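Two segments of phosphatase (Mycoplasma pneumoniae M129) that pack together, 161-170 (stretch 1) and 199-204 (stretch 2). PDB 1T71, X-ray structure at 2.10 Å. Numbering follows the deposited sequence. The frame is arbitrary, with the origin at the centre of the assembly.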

# COMPACT_ATOMS: atom_id res chain seq x y z
N THR A 161 -5.66 12.64 2.92
CA THR A 161 -5.07 13.95 3.13
C THR A 161 -3.58 14.08 3.48
O THR A 161 -3.07 13.32 4.31
N THR A 162 -2.89 15.04 2.86
CA THR A 162 -1.48 15.28 3.14
C THR A 162 -1.35 15.80 4.57
O THR A 162 -0.35 15.57 5.24
N SER A 163 -2.36 16.52 5.04
CA SER A 163 -2.30 17.03 6.40
C SER A 163 -2.48 15.90 7.42
O SER A 163 -1.76 15.86 8.41
N GLU A 164 -3.41 14.98 7.18
CA GLU A 164 -3.58 13.89 8.14
C GLU A 164 -2.33 13.00 8.13
O GLU A 164 -1.88 12.53 9.17
N LYS A 165 -1.78 12.79 6.94
CA LYS A 165 -0.59 11.96 6.78
C LYS A 165 0.60 12.52 7.56
O LYS A 165 1.26 11.80 8.31
N ASN A 166 0.88 13.80 7.39
CA ASN A 166 1.99 14.42 8.07
C ASN A 166 1.75 14.62 9.56
O ASN A 166 2.69 14.62 10.35
N ALA A 167 0.49 14.77 9.96
CA ALA A 167 0.19 14.92 11.37
C ALA A 167 0.50 13.58 12.03
O ALA A 167 1.02 13.51 13.14
N PHE A 168 0.21 12.50 11.30
CA PHE A 168 0.45 11.15 11.78
C PHE A 168 1.96 10.96 11.91
O PHE A 168 2.44 10.38 12.88
N CYS A 169 2.70 11.46 10.92
CA CYS A 169 4.15 11.37 10.92
C CYS A 169 4.73 12.08 12.14
O CYS A 169 5.62 11.58 12.82
N MET A 170 4.20 13.27 12.41
CA MET A 170 4.67 14.07 13.53
C MET A 170 4.37 13.41 14.87
O MET A 170 5.14 13.54 15.82
N ALA A 199 11.53 5.86 8.76
CA ALA A 199 11.41 6.10 7.33
C ALA A 199 10.00 6.66 7.14
O ALA A 199 9.05 6.17 7.75
N TYR A 200 9.87 7.70 6.32
CA TYR A 200 8.56 8.31 6.06
C TYR A 200 8.40 8.72 4.61
O TYR A 200 9.37 9.07 3.94
N ILE A 201 7.16 8.69 4.14
CA ILE A 201 6.81 9.12 2.79
C ILE A 201 5.29 9.36 2.80
O ILE A 201 4.52 8.51 3.26
N THR A 202 4.87 10.52 2.31
CA THR A 202 3.45 10.86 2.30
C THR A 202 2.63 9.83 1.52
O THR A 202 1.56 9.45 1.97
N ASP A 203 3.14 9.39 0.37
CA ASP A 203 2.46 8.37 -0.41
C ASP A 203 3.44 7.57 -1.28
O ASP A 203 4.21 8.14 -2.06
N VAL A 204 3.40 6.25 -1.14
CA VAL A 204 4.28 5.38 -1.91
C VAL A 204 3.92 5.39 -3.39
O VAL A 204 4.79 5.27 -4.26

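The contact is a small, mixed one, in which one side of a helix rests against the end of a strand and the loop after it, through a tyrosine ring under a cysteine and a lysine that reaches a backbone carbonyl and an aspartate. The helix, 162-170, and the strand, 199-201, run nearly antiparallel, with 169° between their N-to-C directions and a closest axial approach of 9.8 Å. Together the two stretches bury 323 Å², counting both sides. The register follows from the nearest CA atoms: the CA of Lys165 lies 6.1 Å from the CA of Thr202, and the CA of Cys169 lies 7.2 Å from the CA of Tyr200. These two helical positions are one turn apart, and both direct their CA-to-CB bonds toward the other stretch.

Tyr200 also points toward its partner. With chi1 at 173° (t) and chi2 at 75°, its ring extends to the helix and presents one face to Cys169. The evidence is twofold: Cys169 CB sits 3.8 Å from the centroid of the Tyr200 ring and 26° off the ring normal, a CH-pi contact, while Cys169 SG sits 3.7 Å from the same centroid and only 17° off the normal, a sulfur-aromatic one. The t rotamer of Cys169 (chi1 174°) places the sulfur over the ring, and the closest atom pair of the two residues is Cys169 CB to Tyr200 CE1 at 3.5 Å. At the far end of the ring, Tyr200 OH comes within 3.8 Å of Lys165 CB.

Lys165 follows a strongly bent path. Its chi1 of -124° lies between wells, and chi2, chi3 and chi4 are all p (86°, 80° and 78°), so the chain curls rather than extends. This brings its ammonium group to the loop, where NZ donates a hydrogen bond to the backbone O of Thr202 at 2.7 Å. The same NZ forms a salt bridge with Asp203 OD2 at 3.5 Å, a longer separation that makes the carbonyl the nearer of the two acceptors. Asp203 is t at chi1 (-156°), and its OD2 is also hydrogen-bonded elsewhere in the structure.

Asn166 begins sideways, but the end of its side chain comes nearer to the other stretch. Its m rotamer (chi1 -76°) lets ND2 donate to Thr162 O, one turn back in the helix, at 2.7 Å with a nearly straight angle of 169°. That bond fixes the amide while its OD1 lies 3.2 Å from Tyr200 OH, a spacing that does not by itself settle whether they bond. Thr202, m at chi1 (-64°), has its OG1 3.0 Å from Tyr200 OH, within its own stretch, and 3.5 Å from Asn166 ND2. Its methyl completes the margin: Thr202 CG2 meets Thr162 CG2 at 4.0 Å, with Thr162 in the p rotamer (47°).

Ile201, between Tyr200 and Thr202, points away and takes no part.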

# COMPACT_ATOMS: atom_id res chain seq x y z
CB THR A 161 -5.91 14.67 4.20
OG1 THR A 161 -7.12 15.16 3.60
CG2 THR A 161 -5.17 15.79 4.83
CB THR A 162 -0.83 16.32 2.19
OG1 THR A 162 -1.68 17.47 2.09
CG2 THR A 162 -0.59 15.73 0.80
CB SER A 163 -3.33 18.13 6.63
OG SER A 163 -4.64 17.60 6.63
CB GLU A 164 -4.81 13.03 7.84
CG GLU A 164 -5.10 12.05 8.98
CD GLU A 164 -6.26 11.09 8.72
OE1 GLU A 164 -6.71 10.44 9.69
OE2 GLU A 164 -6.72 10.98 7.57
CB LYS A 165 -0.22 11.85 5.30
CG LYS A 165 -0.13 10.42 4.77
CD LYS A 165 -1.48 9.90 4.31
CE LYS A 165 -1.82 10.41 2.92
NZ LYS A 165 -1.10 9.68 1.83
CB ASN A 166 2.35 15.73 7.36
CG ASN A 166 3.10 15.48 6.06
OD1 ASN A 166 4.32 15.30 6.06
ND2 ASN A 166 2.37 15.44 4.95
CB ALA A 167 -1.28 15.27 11.57
CB PHE A 168 -0.16 10.14 10.79
CG PHE A 168 -0.24 8.73 11.31
CD1 PHE A 168 0.78 7.81 11.07
CD2 PHE A 168 -1.35 8.31 12.03
CE1 PHE A 168 0.69 6.49 11.52
CE2 PHE A 168 -1.45 6.99 12.50
CZ PHE A 168 -0.43 6.08 12.24
CB CYS A 169 4.71 12.02 9.65
SG CYS A 169 6.53 12.14 9.60
CB MET A 170 4.04 15.46 13.46
CG MET A 170 5.02 16.56 13.80
SD MET A 170 6.12 17.01 12.44
CE MET A 170 7.04 15.51 12.13
CB ALA A 199 11.58 4.81 6.56
CB TYR A 200 8.35 9.56 6.92
CG TYR A 200 7.08 10.32 6.55
CD1 TYR A 200 5.83 9.84 6.92
CD2 TYR A 200 7.13 11.49 5.78
CE1 TYR A 200 4.66 10.49 6.54
CE2 TYR A 200 5.96 12.15 5.39
CZ TYR A 200 4.73 11.65 5.78
OH TYR A 200 3.55 12.27 5.39
CB ILE A 201 7.21 8.09 1.70
CG1 ILE A 201 7.01 8.70 0.32
CG2 ILE A 201 6.42 6.81 1.85
CD1 ILE A 201 7.46 7.81 -0.84
CB THR A 202 3.23 12.28 1.72
OG1 THR A 202 3.85 13.23 2.60
CG2 THR A 202 1.74 12.60 1.64
CB ASP A 203 1.36 8.98 -1.29
CG ASP A 203 0.28 7.96 -1.66
OD1 ASP A 203 0.63 6.91 -2.26
OD2 ASP A 203 -0.91 8.20 -1.34
CB VAL A 204 4.19 3.92 -1.40
CG1 VAL A 204 5.05 3.01 -2.27
CG2 VAL A 204 4.62 3.86 0.05